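Local coordinates for protein ornithine carbamoyltransferase (Giardia intestinalis, PDB 3GRF) that probably catalyses the transfer of a carbamoyl group between carbamoyl phosphate and ornithine, a reaction belonging to the arginine degradation pathway of this parasite, at residues Ser14-Lys19 / Asp319-Asp324; Ala106-Ala109 / Met113-Glu116; Phe142-Glu147 / Ile278-Leu283. All blocks are in the same frame, centred on the assembly; numbering follows the deposited sequence.

Interaction 1: residues Ser14-Lys19 / Asp319-Asp324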
ATOM      1  N   SER A  14     -24.159 -10.311 -14.427  1.00 29.40           N
ATOM      2  CA  SER A  14     -25.342  -9.973 -15.206  1.00 31.52           C
ATOM      3  C   SER A  14     -25.573  -8.440 -15.247  1.00 30.41           C
ATOM      4  O   SER A  14     -26.633  -7.989 -15.691  1.00 33.16           O
ATOM      5  CB  SER A  14     -26.557 -10.709 -14.653  1.00 37.79           C
ATOM      6  OG  SER A  14     -26.921 -10.193 -13.381  1.00 37.16           O
ATOM      7  N   ALA A  15     -24.601  -7.681 -14.737  1.00 28.14           N
ATOM      8  CA  ALA A  15     -24.536  -6.237 -14.925  1.00 24.34           C
ATOM      9  C   ALA A  15     -24.089  -6.039 -16.385  1.00 29.17           C
ATOM     10  O   ALA A  15     -24.231  -4.957 -16.938  1.00 36.51           O
ATOM     11  CB  ALA A  15     -23.476  -5.595 -13.936  1.00 25.40           C
ATOM     12  N   LEU A  16     -23.536  -7.099 -16.978  1.00 24.98           N
ATOM     13  CA  LEU A  16     -23.062  -7.085 -18.367  1.00 31.48           C
ATOM     14  C   LEU A  16     -24.042  -7.799 -19.299  1.00 34.77           C
ATOM     15  O   LEU A  16     -24.657  -8.814 -18.931  1.00 30.62           O
ATOM     16  CB  LEU A  16     -21.712  -7.800 -18.464  1.00 32.00           C
ATOM     17  CG  LEU A  16     -20.502  -7.330 -17.654  1.00 35.32           C
ATOM     18  CD1 LEU A  16     -19.332  -8.278 -17.842  1.00 26.15           C
ATOM     19  CD2 LEU A  16     -20.090  -5.948 -18.112  1.00 31.27           C
ATOM     20  N   CYS A  17     -24.157  -7.314 -20.530  1.00 24.52           N
ATOM     21  CA  CYS A  17     -24.921  -8.035 -21.527  1.00 31.04           C
ATOM     22  C   CYS A  17     -23.955  -9.052 -22.006  1.00 36.02           C
ATOM     23  O   CYS A  17     -22.773  -8.959 -21.663  1.00 30.56           O
ATOM     24  CB  CYS A  17     -25.349  -7.102 -22.655  1.00 41.97           C
ATOM     25  SG  CYS A  17     -24.012  -6.757 -23.749  1.00 52.25           S
ATOM     26  N   PRO A  18     -24.443 -10.047 -22.773  1.00 36.61           N
ATOM     27  CA  PRO A  18     -23.666 -11.182 -23.213  1.00 25.99           C
ATOM     28  C   PRO A  18     -22.448 -10.793 -24.052  1.00 35.59           C
ATOM     29  O   PRO A  18     -21.410 -11.436 -23.957  1.00 30.15           O
ATOM     30  CB  PRO A  18     -24.664 -11.956 -24.100  1.00 32.79           C
ATOM     31  CG  PRO A  18     -25.974 -11.569 -23.656  1.00 28.71           C
ATOM     32  CD  PRO A  18     -25.846 -10.143 -23.223  1.00 43.17           C
ATOM     33  N   LYS A  19     -22.572  -9.757 -24.887  1.00 33.32           N
ATOM     34  CA  LYS A  19     -21.458  -9.352 -25.723  1.00 36.95           C
ATOM     35  C   LYS A  19     -20.384  -8.623 -24.913  1.00 39.71           C
ATOM     36  O   LYS A  19     -19.207  -8.690 -25.245  1.00 38.44           O
ATOM     37  CB  LYS A  19     -21.943  -8.444 -26.843  1.00 32.04           C
ATOM     38  CG  LYS A  19     -20.863  -8.000 -27.801  1.00 47.26           C
ATOM     39  CD  LYS A  19     -21.251  -8.329 -29.256  1.00 68.32           C
ATOM     40  CE  LYS A  19     -19.997  -8.395 -30.209  1.00 72.51           C
ATOM     41  NZ  LYS A  19     -20.433  -8.391 -31.663  1.00 75.75           N
ATOM     42  N   ASP A 319      -9.996  -1.871 -16.863  1.00 25.34           N
ATOM     43  CA  ASP A 319      -9.832  -1.098 -18.084  1.00 21.83           C
ATOM     44  C   ASP A 319     -11.156  -0.663 -18.660  1.00 26.15           C
ATOM     45  O   ASP A 319     -11.376   0.513 -18.938  1.00 34.88           O
ATOM     46  CB  ASP A 319      -9.078  -1.918 -19.131  1.00 29.41           C
ATOM     47  CG  ASP A 319      -8.818  -1.120 -20.384  1.00 34.64           C
ATOM     48  OD1 ASP A 319      -7.967  -0.214 -20.297  1.00 34.80           O
ATOM     49  OD2 ASP A 319      -9.485  -1.369 -21.422  1.00 35.62           O
ATOM     50  N   PHE A 320     -12.041  -1.630 -18.835  1.00 29.18           N
ATOM     51  CA  PHE A 320     -13.363  -1.395 -19.354  1.00 31.41           C
ATOM     52  C   PHE A 320     -14.155  -0.409 -18.519  1.00 27.63           C
ATOM     53  O   PHE A 320     -14.801   0.450 -19.065  1.00 29.07           O
ATOM     54  CB  PHE A 320     -14.093  -2.729 -19.406  1.00 37.04           C
ATOM     55  CG  PHE A 320     -15.407  -2.692 -20.118  1.00 30.34           C
ATOM     56  CD1 PHE A 320     -15.464  -2.455 -21.480  1.00 41.17           C
ATOM     57  CD2 PHE A 320     -16.577  -2.976 -19.438  1.00 45.05           C
ATOM     58  CE1 PHE A 320     -16.670  -2.482 -22.139  1.00 48.84           C
ATOM     59  CE2 PHE A 320     -17.782  -3.000 -20.094  1.00 48.59           C
ATOM     60  CZ  PHE A 320     -17.823  -2.755 -21.447  1.00 36.84           C
ATOM     61  N   PHE A 321     -14.168  -0.543 -17.192  1.00 30.35           N
ATOM     62  CA  PHE A 321     -15.002   0.395 -16.408  1.00 26.97           C
ATOM     63  C   PHE A 321     -14.377   1.769 -16.303  1.00 33.81           C
ATOM     64  O   PHE A 321     -15.081   2.767 -16.158  1.00 34.24           O
ATOM     65  CB  PHE A 321     -15.411  -0.188 -15.033  1.00 33.43           C
ATOM     66  CG  PHE A 321     -16.599  -1.133 -15.129  1.00 25.30           C
ATOM     67  CD1 PHE A 321     -17.889  -0.670 -14.940  1.00 32.66           C
ATOM     68  CD2 PHE A 321     -16.423  -2.451 -15.515  1.00 25.32           C
ATOM     69  CE1 PHE A 321     -18.979  -1.525 -15.056  1.00 26.71           C
ATOM     70  CE2 PHE A 321     -17.517  -3.307 -15.662  1.00 33.85           C
ATOM     71  CZ  PHE A 321     -18.799  -2.840 -15.445  1.00 29.85           C
ATOM     72  N   LEU A 322     -13.050   1.806 -16.424  1.00 36.05           N
ATOM     73  CA  LEU A 322     -12.271   3.033 -16.458  1.00 38.18           C
ATOM     74  C   LEU A 322     -12.683   3.891 -17.700  1.00 37.39           C
ATOM     75  O   LEU A 322     -12.697   5.126 -17.624  1.00 35.83           O
ATOM     76  CB  LEU A 322     -10.770   2.715 -16.532  1.00 34.28           C
ATOM     77  CG  LEU A 322      -9.865   3.217 -15.376  1.00 41.15           C
ATOM     78  CD1 LEU A 322     -10.704   3.599 -14.156  1.00 37.86           C
ATOM     79  CD2 LEU A 322      -8.838   2.150 -15.020  1.00 36.75           C
ATOM     80  N   HIS A 323     -12.996   3.231 -18.821  1.00 36.34           N
ATOM     81  CA  HIS A 323     -13.493   3.823 -20.085  1.00 43.07           C
ATOM     82  C   HIS A 323     -15.020   3.472 -20.168  1.00 44.24           C
ATOM     83  O   HIS A 323     -15.836   4.151 -19.542  1.00 53.21           O
ATOM     84  CB  HIS A 323     -12.566   3.401 -21.255  1.00 33.19           C
ATOM     85  CG  HIS A 323     -10.985   3.540 -20.985  1.00 41.42           C
ATOM     86  ND1 HIS A 323     -10.316   2.794 -20.030  1.00 46.89           N
ATOM     87  CD2 HIS A 323     -10.042   4.340 -21.570  1.00 53.80           C
ATOM     88  CE1 HIS A 323      -9.036   3.137 -20.028  1.00 48.89           C
ATOM     89  NE2 HIS A 323      -8.839   4.063 -20.954  1.00 52.39           N
ATOM     90  N   ASP A 324     -15.384   2.418 -20.921  1.00 65.16           N
ATOM     91  CA  ASP A 324     -16.728   1.764 -20.987  1.00 60.21           C
ATOM     92  C   ASP A 324     -17.003   1.107 -22.305  1.00 54.18           C
ATOM     93  O   ASP A 324     -17.968   0.355 -22.429  1.00 51.62           O
ATOM     94  CB  ASP A 324     -17.968   2.620 -20.759  1.00 69.44           C
ATOM     95  CG  ASP A 324     -18.319   2.528 -19.245  1.00 91.74           C
ATOM     96  OD1 ASP A 324     -17.395   2.380 -18.435  1.00 99.00           O
ATOM     97  OD2 ASP A 324     -19.514   2.621 -18.919  1.00 99.00           O
TER
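A single methyl branch carries this contact: CD2 of Leu-16 points at two successive phenylalanines near the C-terminal end of helix 303-322. It lies 4.2 Å from CE2 of Phe-320 and 4.3 Å from CZ of Phe-321, so one branch bridges both rings, meeting each obliquely. CD1 lies anti to CA (chi2 175°), and CD2, the other branch, is the one that faces the aromatics. The two rings also support each other, CE2 of Phe-321 lying in the plane of the Phe-320 ring at its edge. Leu-24 touches both Leu-16 and Phe-320, continuing the same apolar cluster along helix 18-33. Behind the rings, the carbonyl O of Asp-319 is gripped twice by His-323, by ND1 at 2.7 Å and by the backbone N at 3.2 Å, from opposite faces of the carbonyl plane; this fastens the imidazole back onto the last turn. The carboxylate of Asp-319 forms salt bridges to Arg-27 and Arg-41. Cys-17, next to Leu-16, is the N-cap of helix 18-33. Such packing of the C-terminal helix against N-terminal elements is typical of the two-domain carbamoyltransferase fold, in which the last helix returns from the ornithine-binding domain to the carbamoyl phosphate domain.

Interaction 2: residues Ala106-Ala109 / Met113-Glu116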
ATOM      1  N   ALA A 106     -14.693  -3.220  -3.884  1.00 29.42           N
ATOM      2  CA  ALA A 106     -14.893  -3.369  -2.444  1.00 34.00           C
ATOM      3  C   ALA A 106     -15.299  -4.789  -2.174  1.00 37.00           C
ATOM      4  O   ALA A 106     -16.057  -5.393  -2.937  1.00 38.80           O
ATOM      5  CB  ALA A 106     -15.967  -2.417  -1.932  1.00 27.99           C
ATOM      6  N   ARG A 107     -14.757  -5.330  -1.102  1.00 31.11           N
ATOM      7  CA  ARG A 107     -15.027  -6.674  -0.645  1.00 31.25           C
ATOM      8  C   ARG A 107     -15.709  -6.507   0.682  1.00 38.90           C
ATOM      9  O   ARG A 107     -15.021  -6.399   1.699  1.00 31.12           O
ATOM     10  CB  ARG A 107     -13.735  -7.484  -0.539  1.00 36.19           C
ATOM     11  CG  ARG A 107     -13.910  -8.998  -0.667  1.00 54.52           C
ATOM     12  CD  ARG A 107     -14.451  -9.589   0.633  1.00 60.05           C
ATOM     13  NE  ARG A 107     -14.244 -11.043   0.748  1.00 66.25           N
ATOM     14  CZ  ARG A 107     -13.152 -11.699   0.337  1.00 68.60           C
ATOM     15  NH1 ARG A 107     -12.145 -11.043  -0.230  1.00 69.00           N
ATOM     16  NH2 ARG A 107     -13.086 -13.018   0.486  1.00 56.86           N
ATOM     17  N   LEU A 108     -17.041  -6.477   0.710  1.00 41.68           N
ATOM     18  CA  LEU A 108     -17.775  -6.192   1.944  1.00 47.12           C
ATOM     19  C   LEU A 108     -18.686  -7.375   2.282  1.00 51.31           C
ATOM     20  O   LEU A 108     -19.085  -8.142   1.394  1.00 47.16           O
ATOM     21  CB  LEU A 108     -18.551  -4.859   1.815  1.00 45.62           C
ATOM     22  CG  LEU A 108     -17.759  -3.635   1.301  1.00 40.13           C
ATOM     23  CD1 LEU A 108     -18.635  -2.529   0.706  1.00 39.50           C
ATOM     24  CD2 LEU A 108     -16.804  -3.067   2.356  1.00 37.44           C
ATOM     25  N   ALA A 109     -18.990  -7.536   3.571  1.00 56.77           N
ATOM     26  CA  ALA A 109     -19.802  -8.660   4.051  1.00 55.71           C
ATOM     27  C   ALA A 109     -21.057  -8.909   3.184  1.00 62.61           C
ATOM     28  O   ALA A 109     -21.134  -9.939   2.489  1.00 58.49           O
ATOM     29  CB  ALA A 109     -20.168  -8.475   5.516  1.00 56.34           C
ATOM     30  N   MET A 113     -24.399  -3.262   2.062  1.00 43.35           N
ATOM     31  CA  MET A 113     -23.274  -2.325   2.131  1.00 46.01           C
ATOM     32  C   MET A 113     -22.663  -2.023   0.765  1.00 44.64           C
ATOM     33  O   MET A 113     -22.286  -0.887   0.481  1.00 52.10           O
ATOM     34  CB  MET A 113     -22.212  -2.910   3.041  1.00 49.12           C
ATOM     35  CG  MET A 113     -22.796  -3.824   4.116  1.00 59.50           C
ATOM     36  SD  MET A 113     -21.589  -4.812   5.011  1.00 64.01           S
ATOM     37  CE  MET A 113     -20.642  -3.551   5.869  1.00 58.06           C
ATOM     38  N   MET A 114     -22.584  -3.047  -0.073  1.00 43.66           N
ATOM     39  CA  MET A 114     -22.068  -2.915  -1.429  1.00 40.04           C
ATOM     40  C   MET A 114     -22.973  -2.070  -2.306  1.00 38.32           C
ATOM     41  O   MET A 114     -22.490  -1.212  -3.076  1.00 36.24           O
ATOM     42  CB  MET A 114     -21.858  -4.309  -2.044  1.00 40.47           C
ATOM     43  CG  MET A 114     -21.178  -4.290  -3.400  1.00 35.27           C
ATOM     44  SD  MET A 114     -19.464  -3.796  -3.229  1.00 38.69           S
ATOM     45  CE  MET A 114     -19.332  -2.492  -4.443  1.00 33.27           C
ATOM     46  N   ARG A 115     -24.273  -2.338  -2.214  1.00 38.92           N
ATOM     47  CA  ARG A 115     -25.321  -1.590  -2.918  1.00 37.33           C
ATOM     48  C   ARG A 115     -25.474  -0.164  -2.441  1.00 36.21           C
ATOM     49  O   ARG A 115     -25.720   0.727  -3.250  1.00 37.14           O
ATOM     50  CB  ARG A 115     -26.679  -2.254  -2.729  1.00 43.76           C
ATOM     51  CG  ARG A 115     -27.051  -3.218  -3.834  1.00 57.63           C
ATOM     52  CD  ARG A 115     -27.881  -4.339  -3.236  1.00 70.25           C
ATOM     53  NE  ARG A 115     -28.108  -5.452  -4.159  1.00 68.15           N
ATOM     54  CZ  ARG A 115     -28.907  -6.485  -3.900  1.00 74.59           C
ATOM     55  NH1 ARG A 115     -29.560  -6.553  -2.745  1.00 68.81           N
ATOM     56  NH2 ARG A 115     -29.053  -7.458  -4.799  1.00 71.92           N
ATOM     57  N   GLU A 116     -25.383   0.023  -1.122  1.00 33.07           N
ATOM     58  CA  GLU A 116     -25.398   1.329  -0.477  1.00 34.64           C
ATOM     59  C   GLU A 116     -24.246   2.193  -1.009  1.00 42.15           C
ATOM     60  O   GLU A 116     -24.463   3.309  -1.519  1.00 36.53           O
ATOM     61  CB  GLU A 116     -25.386   1.083   1.056  1.00 52.48           C
ATOM     62  CG  GLU A 116     -25.089   2.226   2.064  1.00 57.55           C
ATOM     63  CD  GLU A 116     -25.950   3.465   1.922  1.00 58.93           C
ATOM     64  OE1 GLU A 116     -26.267   4.077   2.961  1.00 65.41           O
ATOM     65  OE2 GLU A 116     -26.273   3.862   0.784  1.00 71.22           O
TER
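Leu-108 and Met-114 stand at the centre of this short-range contact, their CA atoms 6.4 Å apart. The CD1 methyl of Leu-108 meets helix backbone first, 4.0 Å from Met-113 O and 4.1 Å from Met-114 N, with Met-113 CB and Met-114 SD slightly farther off. The Met-114 sulfur also lies against Ala-106, where SD is 3.8 Å from the carbonyl O and 4.0 Å from CB. Met-114 gets there by leaving the helix with CG opposite its backbone N (chi1 -174°) and then folding at chi2 (70°), which carries SD back over the strand. At the more exposed end, Met-113 SD packs 4.0 Å from the CB of Ala-109. No hydrogen bond crosses; the union is entirely one of van der Waals packing. In the next shell, Met-117 touches both Ala-106 and Leu-108 from one helical turn further on, and Leu-78 adds to the cover of Leu-108. Backbone bonds from Ala-106 to Ile-126 and Ala-128, and from Arg-107 to Phe-50 and Ala-52, fix this strand between its sheet neighbours. Helix 111-120 thus lies on the parallel sheet as the connecting helix of a beta-alpha-beta crossover, with Met-114 reaching on to Cys-125 and Asn-127 of strand 125-127.

Interaction 3: residues Phe142-Glu147 / Ile278-Leu283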
ATOM      1  N   PHE A 142     -14.595 -17.951 -16.873  1.00 32.04           N
ATOM      2  CA  PHE A 142     -14.987 -18.148 -18.269  1.00 31.09           C
ATOM      3  C   PHE A 142     -13.850 -17.877 -19.246  1.00 29.36           C
ATOM      4  O   PHE A 142     -13.701 -18.572 -20.246  1.00 29.42           O
ATOM      5  CB  PHE A 142     -16.257 -17.372 -18.585  1.00 24.73           C
ATOM      6  CG  PHE A 142     -17.417 -17.840 -17.791  1.00 28.96           C
ATOM      7  CD1 PHE A 142     -17.902 -17.076 -16.723  1.00 22.79           C
ATOM      8  CD2 PHE A 142     -17.997 -19.086 -18.053  1.00 29.73           C
ATOM      9  CE1 PHE A 142     -18.962 -17.510 -15.986  1.00 25.81           C
ATOM     10  CE2 PHE A 142     -19.103 -19.531 -17.298  1.00 25.95           C
ATOM     11  CZ  PHE A 142     -19.559 -18.733 -16.263  1.00 24.70           C
ATOM     12  N   MET A 143     -13.015 -16.904 -18.924  1.00 28.55           N
ATOM     13  CA  MET A 143     -11.746 -16.742 -19.629  1.00 27.63           C
ATOM     14  C   MET A 143     -10.858 -18.004 -19.609  1.00 31.20           C
ATOM     15  O   MET A 143     -10.281 -18.387 -20.634  1.00 25.18           O
ATOM     16  CB  MET A 143     -11.006 -15.557 -19.073  1.00 20.95           C
ATOM     17  CG  MET A 143      -9.591 -15.355 -19.692  1.00 22.20           C
ATOM     18  SD  MET A 143      -8.385 -14.656 -18.462  1.00 32.63           S
ATOM     19  CE  MET A 143      -6.914 -14.757 -19.469  1.00 28.03           C
ATOM     20  N   THR A 144     -10.748 -18.644 -18.452  1.00 24.94           N
ATOM     21  CA  THR A 144      -9.974 -19.872 -18.287  1.00 28.60           C
ATOM     22  C   THR A 144     -10.592 -20.998 -19.105  1.00 32.92           C
ATOM     23  O   THR A 144      -9.873 -21.765 -19.758  1.00 25.70           O
ATOM     24  CB  THR A 144      -9.903 -20.290 -16.768  1.00 33.77           C
ATOM     25  OG1 THR A 144      -9.286 -19.240 -16.006  1.00 29.63           O
ATOM     26  CG2 THR A 144      -9.147 -21.625 -16.590  1.00 26.09           C
ATOM     27  N   ILE A 145     -11.926 -21.104 -19.068  1.00 25.81           N
ATOM     28  CA  ILE A 145     -12.619 -22.108 -19.868  1.00 23.76           C
ATOM     29  C   ILE A 145     -12.320 -21.846 -21.374  1.00 22.79           C
ATOM     30  O   ILE A 145     -11.900 -22.762 -22.075  1.00 25.40           O
ATOM     31  CB  ILE A 145     -14.149 -22.138 -19.560  1.00 23.44           C
ATOM     32  CG1 ILE A 145     -14.395 -22.766 -18.179  1.00 23.73           C
ATOM     33  CG2 ILE A 145     -14.977 -22.908 -20.628  1.00 24.85           C
ATOM     34  CD1 ILE A 145     -15.789 -22.397 -17.549  1.00 25.45           C
ATOM     35  N   LYS A 146     -12.471 -20.616 -21.861  1.00 24.26           N
ATOM     36  CA  LYS A 146     -12.183 -20.370 -23.296  1.00 28.88           C
ATOM     37  C   LYS A 146     -10.752 -20.657 -23.693  1.00 25.32           C
ATOM     38  O   LYS A 146     -10.484 -21.173 -24.785  1.00 33.74           O
ATOM     39  CB  LYS A 146     -12.519 -18.927 -23.731  1.00 28.08           C
ATOM     40  CG  LYS A 146     -11.949 -18.621 -25.171  1.00 23.98           C
ATOM     41  CD  LYS A 146     -12.652 -17.404 -25.767  1.00 21.74           C
ATOM     42  CE  LYS A 146     -12.302 -17.238 -27.233  1.00 31.86           C
ATOM     43  NZ  LYS A 146     -12.909 -15.933 -27.628  1.00 31.23           N
ATOM     44  N   GLU A 147      -9.833 -20.224 -22.844  1.00 34.98           N
ATOM     45  CA  GLU A 147      -8.403 -20.449 -22.975  1.00 32.34           C
ATOM     46  C   GLU A 147      -8.048 -21.911 -23.065  1.00 33.03           C
ATOM     47  O   GLU A 147      -7.376 -22.330 -23.974  1.00 27.05           O
ATOM     48  CB  GLU A 147      -7.699 -19.890 -21.747  1.00 36.57           C
ATOM     49  CG  GLU A 147      -6.215 -19.761 -21.925  1.00 28.61           C
ATOM     50  CD  GLU A 147      -5.546 -19.187 -20.703  1.00 34.47           C
ATOM     51  OE1 GLU A 147      -5.911 -19.584 -19.580  1.00 42.18           O
ATOM     52  OE2 GLU A 147      -4.644 -18.354 -20.863  1.00 36.59           O
ATOM     53  N   ILE A 278     -12.482 -30.532 -17.789  1.00 25.24           N
ATOM     54  CA  ILE A 278     -11.492 -29.927 -16.935  1.00 24.78           C
ATOM     55  C   ILE A 278     -12.153 -29.759 -15.575  1.00 27.71           C
ATOM     56  O   ILE A 278     -13.367 -29.776 -15.487  1.00 27.68           O
ATOM     57  CB  ILE A 278     -10.914 -28.597 -17.504  1.00 27.78           C
ATOM     58  CG1 ILE A 278     -11.961 -27.491 -17.534  1.00 31.32           C
ATOM     59  CG2 ILE A 278     -10.264 -28.799 -18.916  1.00 22.67           C
ATOM     60  CD1 ILE A 278     -11.405 -26.136 -18.031  1.00 31.09           C
ATOM     61  N   PHE A 279     -11.347 -29.608 -14.540  1.00 28.90           N
ATOM     62  CA  PHE A 279     -11.827 -29.400 -13.167  1.00 21.90           C
ATOM     63  C   PHE A 279     -11.363 -27.974 -12.690  1.00 30.34           C
ATOM     64  O   PHE A 279     -10.206 -27.577 -12.911  1.00 24.23           O
ATOM     65  CB  PHE A 279     -11.280 -30.499 -12.238  1.00 25.53           C
ATOM     66  CG  PHE A 279     -11.470 -30.180 -10.823  1.00 25.90           C
ATOM     67  CD1 PHE A 279     -12.723 -30.416 -10.226  1.00 19.01           C
ATOM     68  CD2 PHE A 279     -10.458 -29.559 -10.098  1.00 29.64           C
ATOM     69  CE1 PHE A 279     -12.948 -30.033  -8.885  1.00 33.63           C
ATOM     70  CE2 PHE A 279     -10.663 -29.177  -8.741  1.00 33.48           C
ATOM     71  CZ  PHE A 279     -11.903 -29.402  -8.151  1.00 27.97           C
ATOM     72  N   MET A 280     -12.286 -27.212 -12.079  1.00 22.63           N
ATOM     73  CA  MET A 280     -12.066 -25.853 -11.612  1.00 24.38           C
ATOM     74  C   MET A 280     -12.502 -25.712 -10.149  1.00 29.60           C
ATOM     75  O   MET A 280     -13.407 -26.424  -9.726  1.00 31.01           O
ATOM     76  CB  MET A 280     -12.915 -24.916 -12.459  1.00 23.57           C
ATOM     77  CG  MET A 280     -12.485 -24.932 -13.896  1.00 27.59           C
ATOM     78  SD  MET A 280     -13.319 -23.720 -14.956  1.00 29.81           S
ATOM     79  CE  MET A 280     -12.464 -22.184 -14.587  1.00 24.47           C
ATOM     80  N   ASN A 281     -11.871 -24.797  -9.407  1.00 26.63           N
ATOM     81  CA  ASN A 281     -12.249 -24.431  -8.008  1.00 27.02           C
ATOM     82  C   ASN A 281     -11.625 -23.041  -7.811  1.00 34.59           C
ATOM     83  O   ASN A 281     -10.385 -22.848  -7.993  1.00 26.66           O
ATOM     84  CB  ASN A 281     -11.663 -25.491  -7.011  1.00 24.36           C
ATOM     85  CG  ASN A 281     -11.952 -25.203  -5.510  1.00 39.52           C
ATOM     86  OD1 ASN A 281     -11.985 -26.124  -4.705  1.00 38.96           O
ATOM     87  ND2 ASN A 281     -12.144 -23.951  -5.144  1.00 28.44           N
ATOM     88  N   CYS A 282     -12.451 -22.050  -7.477  1.00 29.11           N
ATOM     89  CA  CYS A 282     -11.969 -20.674  -7.387  1.00 32.39           C
ATOM     90  C   CYS A 282     -10.962 -20.467  -6.250  1.00 33.23           C
ATOM     91  O   CYS A 282     -10.263 -19.450  -6.225  1.00 30.54           O
ATOM     92  CB  CYS A 282     -13.156 -19.718  -7.279  1.00 29.17           C
ATOM     93  SG  CYS A 282     -14.323 -20.091  -5.935  1.00 33.50           S
ATOM     94  N   LEU A 283     -10.885 -21.430  -5.328  1.00 26.14           N
ATOM     95  CA  LEU A 283      -9.982 -21.380  -4.145  1.00 37.52           C
ATOM     96  C   LEU A 283     -10.505 -20.464  -3.020  1.00 41.45           C
ATOM     97  O   LEU A 283     -11.347 -19.621  -3.264  1.00 39.61           O
ATOM     98  CB  LEU A 283      -8.522 -21.035  -4.513  1.00 37.53           C
ATOM     99  CG  LEU A 283      -7.805 -21.930  -5.544  1.00 40.81           C
ATOM    100  CD1 LEU A 283      -6.403 -21.408  -5.919  1.00 32.11           C
ATOM    101  CD2 LEU A 283      -7.764 -23.399  -5.077  1.00 36.91           C
TER
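Ile-145 and Met-280 meet where helix 135-151 runs past strand 278-281, the nearest CA atoms, those of Ile-145 and Ile-278, being 8.4 Å apart. Met-280 supplies most of the bridge. Its chain is extended through chi2 (-174°) and bends only at chi3 (79°), so the thioether reaches the helix and then swings its methyl onto the neighbouring residue. The sulfur is packed snugly against Ile-145, 3.5 Å from CG1 and 3.8 Å from CD1, the two side chains crossing at about a right angle. The methyl CE instead lies 3.9 Å from both CB and CG2 of Thr-144, whose side chain slides past in the opposite direction. Thr-144 therefore divides its roles: its carbon side receives the methionine, while its hydroxyl is hydrogen-bonded to Cys-140 O and to ND2 of Asn-309, which also binds Glu-147 OE1. On the sheet side, Met-280 packs on Val-237 and Tyr-239 and bonds through its backbone to Val-238. Beyond it, Leu-283 touches Val-96 of a second subunit. Asn-281 to Leu-283 probably match the first three positions of the His-Cys-Leu-Pro motif that lines the ornithine site in related enzymes, with Asn in place of His. Packing an interdomain helix against strand 278-281 of the parallel sheet, which leads into that segment, is characteristic of the carbamoyltransferase fold.

In the fold
Interaction 2 is local to the four-stranded sheet of the carbamoyl phosphate domain, whereas interactions 1 and 3 tie sequence from both family domains together. Along the chain, interaction 2 closes before interaction 3 opens, and both fall within the long span bracketed by interaction 1. The centres lie about 19 Å (1 to 2), 20 Å (1 to 3) and 26 Å (2 to 3) apart, with no direct touch; interactions 2 and 3 stand on opposite sides of the chain's centre. Interaction 1 brings the end of helix 303-322 back onto the first domain, while interaction 3 packs helix 135-151 on the second domain's sheet; helix 303-322 passes by both, with Asn-309 beside interaction 3.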